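Local coordinates for protein endopolygalacturonase (PDB 1K5C) that probably hydrolyses alpha-1,4 links between galacturonate units within polygalacturonate chains, as a family 28 glycoside hydrolase with a parallel beta-helix fold, at residues Ala46-Phe51 / Ala73-Asp78; Phe100-Gly105 / Ala121-Pro126; Ile202-His207 / Thr232-Ser237; Thr286-Asn291 / Thr313-Lys318. All coordinates share one frame; numbering follows the deposited sequence. Where two conformers were deposited one is given.

How the contacts relate
The four contacts each join neighbouring coils of one right-handed parallel beta-helix, and they come in series, each closing before the next opens. Contacts 1 and 2 are about 17 Å apart between centres and touch directly, Phe51 and Phe77 packing on Phe100 and Leu101; strand 76-78 leads on to strand 101-104. Contact 2 belongs to the face that runs from strand 33-35 to strand 322-323. Contact 3 joins the turns that leave two later strands of that face, about 21 Å from contact 2 between centres. Contact 4, about 39 Å from contact 1 between centres, lies near the C-terminal end. Strand pairing in contacts 1, 2 and 4, and turn-to-turn bonding in contact 3, thus join coil to coil.

Contact 1: Ala46-Phe51 / Ala73-Asp78; sequences AGDITF and ADHIFD
Asp48 and His75 meet at about a right angle, carboxylate and imidazole planes 68° apart. OD1 of Asp48 lies in the plane of the ring and accepts from His75 ND1 at 3.1 Å. The same oxygen accepts from Ile76 N at 2.9 Å, and the two donors approach from opposite faces of the carboxylate. A water adds a third hydrogen to Asp48 OD1, leaving this oxygen heavily engaged and the carboxylate's rotation probably fixed. CG of His75 stands anti to its carbonyl carbon (chi1 -70°). One face of the ring meets the chain at Gly47, whose CA sits over it in a CH-pi contact, 3.8 Å from the ring centroid. Beyond this loop the segments become parallel strands 49-51 and 76-78, rungs of adjacent coils of the beta-helix. Ile49 N bonds to Ile76 O, Asp78 N to Ile49 O and Phe51 N to Asp78 O. Phe51 and Phe77 lie side by side and point the same way, touching at their edges through Phe51 CE1 and Phe77 CD2 at 4.1 Å. Ile49 CD1 approaches Phe77 CE2 at 4.3 Å. These buried rings continue an aromatic cluster, Phe51 meeting Phe100 edge-to-face and Phe77 meeting Phe112 in the same manner.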
# COMPACT_ATOMS: atom_id res chain seq x y z
N ALA A 46 -11.99 12.53 -18.07
CA ALA A 46 -12.38 12.41 -19.49
C ALA A 46 -11.15 12.24 -20.36
O ALA A 46 -11.31 12.16 -21.60
CB ALA A 46 -13.17 13.63 -19.94
N GLY A 47 -9.96 12.20 -19.80
CA GLY A 47 -8.72 11.96 -20.56
C GLY A 47 -7.61 11.57 -19.59
O GLY A 47 -7.81 11.54 -18.39
N ASP A 48 -6.47 11.21 -20.20
CA ASP A 48 -5.30 10.82 -19.41
C ASP A 48 -4.47 12.07 -19.07
O ASP A 48 -4.37 13.02 -19.87
CB ASP A 48 -4.45 9.87 -20.22
CG ASP A 48 -5.13 8.55 -20.58
OD1 ASP A 48 -6.11 8.16 -19.89
OD2 ASP A 48 -4.62 7.89 -21.52
N ILE A 49 -3.85 12.04 -17.88
CA ILE A 49 -3.00 13.17 -17.43
C ILE A 49 -1.58 12.67 -17.34
O ILE A 49 -1.28 11.72 -16.61
CB ILE A 49 -3.53 13.75 -16.11
CG1 ILE A 49 -4.98 14.29 -16.33
CG2 ILE A 49 -2.61 14.88 -15.64
CD1 ILE A 49 -5.67 14.71 -15.10
N THR A 50 -0.72 13.29 -18.13
CA THR A 50 0.71 12.91 -18.21
C THR A 50 1.55 13.94 -17.50
O THR A 50 1.33 15.15 -17.68
CB THR A 50 1.12 12.77 -19.69
OG1 THR A 50 0.32 11.73 -20.30
CG2 THR A 50 2.59 12.38 -19.86
N PHE A 51 2.53 13.50 -16.70
CA PHE A 51 3.35 14.43 -15.91
C PHE A 51 4.74 14.47 -16.53
O PHE A 51 5.51 13.48 -16.51
CB PHE A 51 3.42 13.93 -14.47
CG PHE A 51 2.08 14.07 -13.77
CD1 PHE A 51 0.99 13.22 -14.06
CD2 PHE A 51 1.90 15.07 -12.79
CE1 PHE A 51 -0.22 13.38 -13.43
CE2 PHE A 51 0.67 15.20 -12.14
CZ PHE A 51 -0.39 14.35 -12.47
N ALA A 73 -13.31 6.40 -15.15
CA ALA A 73 -13.61 6.02 -16.54
C ALA A 73 -12.35 5.40 -17.20
O ALA A 73 -12.15 5.53 -18.42
CB ALA A 73 -14.19 7.20 -17.32
N ASP A 74 -11.57 4.66 -16.42
CA ASP A 74 -10.40 3.88 -16.86
C ASP A 74 -9.27 4.77 -17.42
O ASP A 74 -8.37 4.27 -18.08
CB ASP A 74 -10.80 2.78 -17.84
CG ASP A 74 -11.61 1.69 -17.21
OD1 ASP A 74 -11.32 1.33 -16.07
OD2 ASP A 74 -12.44 1.12 -17.94
N HIS A 75 -9.27 6.06 -17.07
CA HIS A 75 -8.17 6.92 -17.50
C HIS A 75 -6.94 6.75 -16.61
O HIS A 75 -6.97 6.09 -15.57
CB HIS A 75 -8.65 8.38 -17.55
CG HIS A 75 -9.60 8.57 -18.67
ND1 HIS A 75 -9.22 8.65 -19.98
CD2 HIS A 75 -10.97 8.66 -18.63
CE1 HIS A 75 -10.31 8.77 -20.74
NE2 HIS A 75 -11.34 8.81 -19.97
N ILE A 76 -5.84 7.35 -17.10
CA ILE A 76 -4.49 7.11 -16.58
C ILE A 76 -3.85 8.41 -16.10
O ILE A 76 -3.92 9.45 -16.80
CB ILE A 76 -3.62 6.52 -17.71
CG1 ILE A 76 -4.14 5.14 -18.16
CG2 ILE A 76 -2.16 6.43 -17.30
CD1 ILE A 76 -3.51 4.66 -19.44
N PHE A 77 -3.20 8.31 -14.94
CA PHE A 77 -2.20 9.30 -14.48
C PHE A 77 -0.84 8.69 -14.80
O PHE A 77 -0.47 7.66 -14.22
CB PHE A 77 -2.30 9.51 -12.97
CG PHE A 77 -3.58 10.15 -12.48
CD1 PHE A 77 -4.70 9.36 -12.17
CD2 PHE A 77 -3.68 11.52 -12.31
CE1 PHE A 77 -5.86 9.97 -11.70
CE2 PHE A 77 -4.83 12.10 -11.82
CZ PHE A 77 -5.94 11.33 -11.49
N ASP A 78 -0.12 9.29 -15.76
CA ASP A 78 1.16 8.74 -16.25
C ASP A 78 2.32 9.52 -15.61
O ASP A 78 2.51 10.71 -15.89
CB ASP A 78 1.18 8.84 -17.76
CG ASP A 78 2.44 8.28 -18.42
OD1 ASP A 78 3.39 7.93 -17.72
OD2 ASP A 78 2.39 8.22 -19.68
O HOH W 1 -7.37 5.70 -21.00

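Contact 2: Phe100-Gly105 / Ala121-Pro126; sequences FLKIKG and AISVGP
Ile103, Ser123 and Leu101 have the most surface covered where parallel strands 101-104 and 122-126 pair in neighbouring coils of the beta-helix. Ile103 works on the buried face: its CD1 reaches Ile122 CG2 at 4.0 Å, the two side chains crossing obliquely. Its backbone is gripped twice, Ile103 N donating to Ser123 O and Ile103 O accepting from Gly125 N in a nearly straight bond (178°). Leu101 shares that face, its CB 4.4 Å from Ile122 CG1, while its CD1 lies over the ring of Phe100. Leu101 N bonds to Ala121 O and Leu101 O takes Ser123 N. Ser123 turns to the other face, OG anti to its backbone N (chi1 173°), and accepts from Lys102 NZ at 2.8 Å. Lys102 bends at chi2 and chi3 and comes across to the second strand, where NZ also donates to Gly125 O at 2.8 Å. A methionine in its place would probably leave Ser123 OG and Gly125 O without the donor they share. Past the cis peptide before Pro126, Gly105 N bonds to Pro126 O at 2.9 Å. The pair therefore has two unlike faces: branched aliphatic side chains packed inward, and outside a lysine ammonium that bridges a hydroxyl and a carbonyl on the adjoining strand and probably lends its charge to both bonds.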
# COMPACT_ATOMS: atom_id res chain seq x y z
N PHE A 100 3.35 9.94 -5.80
CA PHE A 100 2.88 10.52 -7.05
C PHE A 100 1.54 11.23 -6.82
O PHE A 100 1.40 12.43 -7.09
CB PHE A 100 2.87 9.41 -8.10
CG PHE A 100 2.41 9.81 -9.49
CD1 PHE A 100 2.44 11.13 -9.94
CD2 PHE A 100 1.96 8.82 -10.35
CE1 PHE A 100 2.01 11.42 -11.24
CE2 PHE A 100 1.52 9.09 -11.62
CZ PHE A 100 1.54 10.42 -12.08
N LEU A 101 0.55 10.44 -6.34
CA LEU A 101 -0.76 10.96 -6.00
C LEU A 101 -0.94 10.98 -4.48
O LEU A 101 -0.48 10.09 -3.78
CB LEU A 101 -1.88 10.06 -6.55
CG LEU A 101 -2.23 10.17 -8.01
CD1 LEU A 101 -1.15 9.84 -8.93
CD2 LEU A 101 -3.48 9.35 -8.30
N LYS A 102 -1.70 11.99 -4.02
CA LYS A 102 -2.14 12.08 -2.62
C LYS A 102 -3.64 12.28 -2.61
O LYS A 102 -4.15 13.19 -3.27
CB LYS A 102 -1.45 13.28 -1.93
CG LYS A 102 -1.96 13.62 -0.55
CD LYS A 102 -1.73 12.48 0.39
CE LYS A 102 -1.03 12.87 1.65
NZ LYS A 102 -0.87 11.70 2.57
N ILE A 103 -4.34 11.42 -1.85
CA ILE A 103 -5.81 11.46 -1.72
C ILE A 103 -6.13 11.65 -0.24
O ILE A 103 -5.70 10.84 0.60
CB ILE A 103 -6.47 10.20 -2.27
CG1 ILE A 103 -6.11 9.97 -3.73
CG2 ILE A 103 -7.99 10.26 -2.05
CD1 ILE A 103 -6.56 8.65 -4.30
N LYS A 104 -6.87 12.74 0.08
CA LYS A 104 -7.21 13.11 1.42
C LYS A 104 -8.72 13.32 1.54
O LYS A 104 -9.38 13.70 0.54
CB LYS A 104 -6.52 14.45 1.82
CG LYS A 104 -5.04 14.47 1.70
CD LYS A 104 -4.50 15.75 2.30
CE LYS A 104 -3.38 16.35 1.56
NZ LYS A 104 -3.03 17.56 2.39
N GLY A 105 -9.23 13.21 2.75
CA GLY A 105 -10.63 13.53 3.03
C GLY A 105 -11.47 12.24 3.03
O GLY A 105 -11.20 11.32 3.78
N ALA A 121 3.40 5.22 -5.27
CA ALA A 121 2.33 5.63 -6.20
C ALA A 121 1.24 6.44 -5.53
O ALA A 121 1.08 7.63 -5.87
CB ALA A 121 1.78 4.38 -6.90
N ILE A 122 0.46 5.84 -4.65
CA ILE A 122 -0.73 6.53 -4.07
C ILE A 122 -0.60 6.59 -2.54
O ILE A 122 -0.54 5.57 -1.87
CB ILE A 122 -2.03 5.82 -4.47
CG1 ILE A 122 -2.15 5.70 -5.98
CG2 ILE A 122 -3.23 6.54 -3.85
CD1 ILE A 122 -3.36 4.90 -6.46
N SER A 123 -0.54 7.83 -2.04
CA SER A 123 -0.56 8.08 -0.60
C SER A 123 -1.97 8.43 -0.17
O SER A 123 -2.62 9.29 -0.79
CB SER A 123 0.42 9.23 -0.30
OG SER A 123 0.30 9.62 1.05
N VAL A 124 -2.45 7.77 0.86
CA VAL A 124 -3.83 7.88 1.34
C VAL A 124 -3.82 8.46 2.73
O VAL A 124 -3.24 7.86 3.67
CB VAL A 124 -4.49 6.51 1.32
CG1 VAL A 124 -5.94 6.59 1.79
CG2 VAL A 124 -4.35 5.88 -0.08
N GLY A 125 -4.54 9.55 2.92
CA GLY A 125 -4.79 10.11 4.26
C GLY A 125 -4.27 11.50 4.44
O GLY A 125 -3.42 11.97 3.66
N PRO A 126 -4.70 12.17 5.50
CA PRO A 126 -5.70 11.67 6.46
C PRO A 126 -7.11 11.78 5.88
O PRO A 126 -7.35 12.41 4.85
CB PRO A 126 -5.54 12.63 7.66
CG PRO A 126 -4.98 13.88 7.08
CD PRO A 126 -4.19 13.50 5.88

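Contact 3: Ile202-His207 / Thr232-Ser237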
# COMPACT_ATOMS: atom_id res chain seq x y z
N ILE A 202 6.49 0.22 10.90
CA ILE A 202 5.92 1.00 12.00
C ILE A 202 7.03 1.81 12.65
O ILE A 202 8.05 1.25 13.10
CB ILE A 202 5.24 0.05 13.00
CG1 ILE A 202 4.10 -0.73 12.34
CG2 ILE A 202 4.81 0.82 14.24
CD1 ILE A 202 2.90 0.13 11.94
N ALA A 203 6.81 3.11 12.69
CA ALA A 203 7.74 4.09 13.27
C ALA A 203 7.24 4.57 14.62
O ALA A 203 6.07 4.37 15.01
CB ALA A 203 7.86 5.29 12.30
N THR A 204 8.12 5.27 15.34
CA THR A 204 7.76 5.84 16.62
C THR A 204 6.46 6.68 16.50
O THR A 204 6.28 7.49 15.58
CB THR A 204 8.92 6.72 17.11
OG1 THR A 204 9.94 5.75 17.49
CG2 THR A 204 8.56 7.61 18.30
N GLY A 205 5.57 6.44 17.49
CA GLY A 205 4.33 7.21 17.60
C GLY A 205 3.23 6.73 16.67
O GLY A 205 2.16 7.38 16.68
N LYS A 206 3.42 5.67 15.91
CA LYS A 206 2.40 5.21 14.96
C LYS A 206 1.68 3.99 15.51
O LYS A 206 2.27 3.13 16.17
CB LYS A 206 3.09 4.90 13.61
CG LYS A 206 3.86 6.12 13.04
CD LYS A 206 3.02 7.38 12.92
CE LYS A 206 3.89 8.50 12.32
NZ LYS A 206 3.15 9.78 12.37
N HIS A 207 0.37 3.93 15.19
CA HIS A 207 -0.48 2.89 15.77
C HIS A 207 -1.44 2.41 14.68
O HIS A 207 -2.25 3.19 14.18
CB HIS A 207 -1.35 3.45 16.93
CG HIS A 207 -0.49 4.03 18.02
ND1 HIS A 207 0.07 3.25 19.04
CD2 HIS A 207 -0.06 5.32 18.20
CE1 HIS A 207 0.81 4.05 19.81
NE2 HIS A 207 0.72 5.27 19.34
N THR A 232 13.96 0.34 16.47
CA THR A 232 14.08 1.47 17.41
C THR A 232 12.76 2.15 17.77
O THR A 232 12.78 3.09 18.57
CB THR A 232 15.05 2.50 16.80
OG1 THR A 232 14.52 2.91 15.54
CG2 THR A 232 16.48 1.97 16.64
N ALA A 233 11.65 1.75 17.18
CA ALA A 233 10.40 2.48 17.39
C ALA A 233 9.91 2.36 18.81
O ALA A 233 9.95 1.28 19.41
CB ALA A 233 9.30 1.95 16.45
N THR A 234 9.39 3.48 19.33
CA THR A 234 8.75 3.49 20.62
C THR A 234 7.38 4.16 20.51
O THR A 234 7.04 4.81 19.51
CB THR A 234 9.64 4.30 21.63
OG1 THR A 234 9.81 5.64 21.14
CG2 THR A 234 10.98 3.59 21.81
N SER A 235 6.57 4.00 21.56
CA SER A 235 5.19 4.59 21.56
C SER A 235 4.43 4.24 20.30
O SER A 235 3.82 5.11 19.65
CB SER A 235 5.26 6.11 21.74
OG SER A 235 5.90 6.46 22.94
N ALA A 236 4.50 2.93 19.93
CA ALA A 236 3.95 2.49 18.65
C ALA A 236 3.21 1.15 18.89
O ALA A 236 3.46 0.49 19.91
CB ALA A 236 5.03 2.32 17.61
N SER A 237 2.39 0.72 17.94
CA SER A 237 1.71 -0.58 18.12
C SER A 237 1.04 -1.02 16.84
O SER A 237 0.71 -0.20 15.97
CB SER A 237 0.64 -0.52 19.22
OG SER A 237 -0.32 0.49 18.98
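His207 ND1 and Ser237 OG form a hydrogen bond of 2.8 Å, and either could be the donor. The hydroxyl lies at the edge of the imidazole, in its plane; OG of Ser237 sits between backbone N and carbonyl carbon (chi1 56°), which places it there. Next to this pair, Ser237 N donates to Lys206 O at 3.0 Å. At the far end of the turn the side chain of Thr204 does the work: its OG1 accepts from Thr234 N at 3.0 Å, with a fairly straight bond of 165°. Gly205 N returns a hydrogen to Thr234 O, so Thr204 and Gly205 together hold both backbone polar atoms of Thr234. The two threonine side chains lie alongside each other, pointing the same way, Thr204 CG2 being 3.7 Å from Thr234 OG1. Deeper in, Ile202 CG2 packs on Ala236 CB at 3.7 Å, and Ala233 CB rests 3.6 Å from Ile202 O. Residues Ala203 to Lys206 make a type II beta turn, with Gly205 at its third position where a positive phi suits it. Each turn joins successive strands of its own coil, and turns of adjoining coils stack side by side, as in a parallel beta-helix; here Ile202 stands about 7 Å, side chain to side chain, from the galacturonate-binding Lys228.

Contact 4: Thr286-Asn291 / Thr313-Lys318; sequences TIKVNN and TVTGGK
Thr286 begins the pairing: its CA lies 3.3 Å from Thr313 O, where strands 286-289 and 313-315 run parallel as rungs of successive beta-helix coils. Ile287 follows, N donating to Thr313 O and O accepting from Thr315 N. Its side chain turns to the buried face and lies beside that of Val314, pointing the same way, with Ile287 CB 4.0 Å from Val314 CG1. Ile248 of strand 247-251, on the coil before, also touches Ile287. Lys288 takes the outer face; its CG passes Thr315 OG1 at 3.7 Å, and a water joins that hydroxyl to Ile287 O. Val289 N donates to Thr315 O, the next bond along. The two branches of Val289 do different jobs: CG1 meets Val314 CG1 at 4.0 Å, while CG2, set between backbone N and carbonyl carbon, presses on Gly316 C at 3.4 Å. An alanine here would probably open a gap beside Val314 and leave the chain at Gly316 less closely held. Gly316 and Gly317 suit the crowding, since a CB on either would clash, with Val289 O at the first and Val289 CG2 at the second. Beyond, Asn290 O approaches Gly317 CA at 3.3 Å. At Asn291 a water takes over from direct pairing: it donates to Asn291 OD1 and to Val289 O, and accepts from Gly317 N at 2.9 Å.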
# COMPACT_ATOMS: atom_id res chain seq x y z
N THR A 286 -3.87 -19.49 1.97
CA THR A 286 -2.92 -20.48 1.52
C THR A 286 -1.77 -19.74 0.85
O THR A 286 -1.98 -18.83 0.03
CB THR A 286 -3.55 -21.50 0.55
OG1 THR A 286 -3.96 -20.85 -0.71
CG2 THR A 286 -4.73 -22.22 1.20
N ILE A 287 -0.54 -20.15 1.23
CA ILE A 287 0.67 -19.46 0.73
C ILE A 287 1.67 -20.51 0.26
O ILE A 287 2.01 -21.41 1.02
CB ILE A 287 1.32 -18.60 1.87
CG1 ILE A 287 0.30 -17.69 2.52
CG2 ILE A 287 2.55 -17.89 1.32
CD1 ILE A 287 0.89 -16.75 3.58
N LYS A 288 2.07 -20.42 -0.98
CA LYS A 288 3.07 -21.33 -1.59
C LYS A 288 4.33 -20.54 -1.83
O LYS A 288 4.29 -19.46 -2.47
CB LYS A 288 2.55 -21.91 -2.90
CG LYS A 288 1.27 -22.75 -2.70
CD LYS A 288 0.63 -23.36 -3.96
CE LYS A 288 -0.79 -23.86 -3.79
NZ LYS A 288 -1.61 -24.49 -4.94
N VAL A 289 5.45 -21.02 -1.31
CA VAL A 289 6.70 -20.32 -1.43
C VAL A 289 7.68 -21.11 -2.31
O VAL A 289 7.59 -22.34 -2.47
CB VAL A 289 7.32 -19.98 -0.05
CG1 VAL A 289 6.31 -19.31 0.89
CG2 VAL A 289 7.96 -21.20 0.63
N ASN A 290 8.65 -20.38 -2.85
CA ASN A 290 9.66 -20.95 -3.73
C ASN A 290 10.66 -21.79 -2.97
O ASN A 290 10.74 -21.76 -1.74
CB ASN A 290 10.42 -19.82 -4.43
CG ASN A 290 9.52 -19.12 -5.45
OD1 ASN A 290 8.41 -19.53 -5.76
ND2 ASN A 290 10.06 -18.00 -5.96
N ASN A 291 11.50 -22.51 -3.74
CA ASN A 291 12.37 -23.50 -3.12
C ASN A 291 13.36 -22.93 -2.10
O ASN A 291 13.60 -23.64 -1.09
CB ASN A 291 13.20 -24.22 -4.22
CG ASN A 291 12.32 -25.22 -4.94
OD1 ASN A 291 11.14 -25.45 -4.63
ND2 ASN A 291 12.88 -25.83 -5.94
N THR A 313 -2.26 -21.96 5.82
CA THR A 313 -1.47 -23.11 5.31
C THR A 313 -0.33 -22.51 4.47
O THR A 313 -0.63 -21.80 3.51
CB THR A 313 -2.31 -24.09 4.48
OG1 THR A 313 -3.36 -24.60 5.29
CG2 THR A 313 -1.41 -25.19 3.93
N VAL A 314 0.90 -22.82 4.82
CA VAL A 314 2.05 -22.38 4.04
C VAL A 314 2.85 -23.63 3.64
O VAL A 314 3.15 -24.45 4.53
CB VAL A 314 2.96 -21.40 4.81
CG1 VAL A 314 4.04 -20.82 3.85
CG2 VAL A 314 2.18 -20.27 5.46
N THR A 315 3.17 -23.75 2.37
CA THR A 315 3.90 -24.90 1.84
C THR A 315 5.05 -24.40 0.93
O THR A 315 5.06 -23.27 0.49
CB THR A 315 2.97 -25.85 1.05
OG1 THR A 315 2.34 -25.10 -0.03
CG2 THR A 315 1.88 -26.47 1.97
N GLY A 316 5.99 -25.34 0.73
CA GLY A 316 7.17 -25.04 -0.07
C GLY A 316 8.36 -24.61 0.82
O GLY A 316 8.22 -24.37 2.03
N GLY A 317 9.53 -24.45 0.18
CA GLY A 317 10.65 -23.82 0.87
C GLY A 317 11.04 -24.56 2.13
O GLY A 317 10.99 -25.81 2.21
N LYS A 318 11.51 -23.80 3.12
CA LYS A 318 12.00 -24.34 4.38
C LYS A 318 11.31 -23.66 5.55
O LYS A 318 10.69 -22.60 5.44
CB LYS A 318 13.50 -24.15 4.51
CG LYS A 318 13.94 -22.71 4.68
CD LYS A 318 15.45 -22.58 4.85
CE LYS A 318 15.90 -21.16 4.98
NZ LYS A 318 17.39 -21.08 5.07
O HOH W 2 -0.02 -23.92 0.76
O HOH W 3 9.17 -24.65 -2.74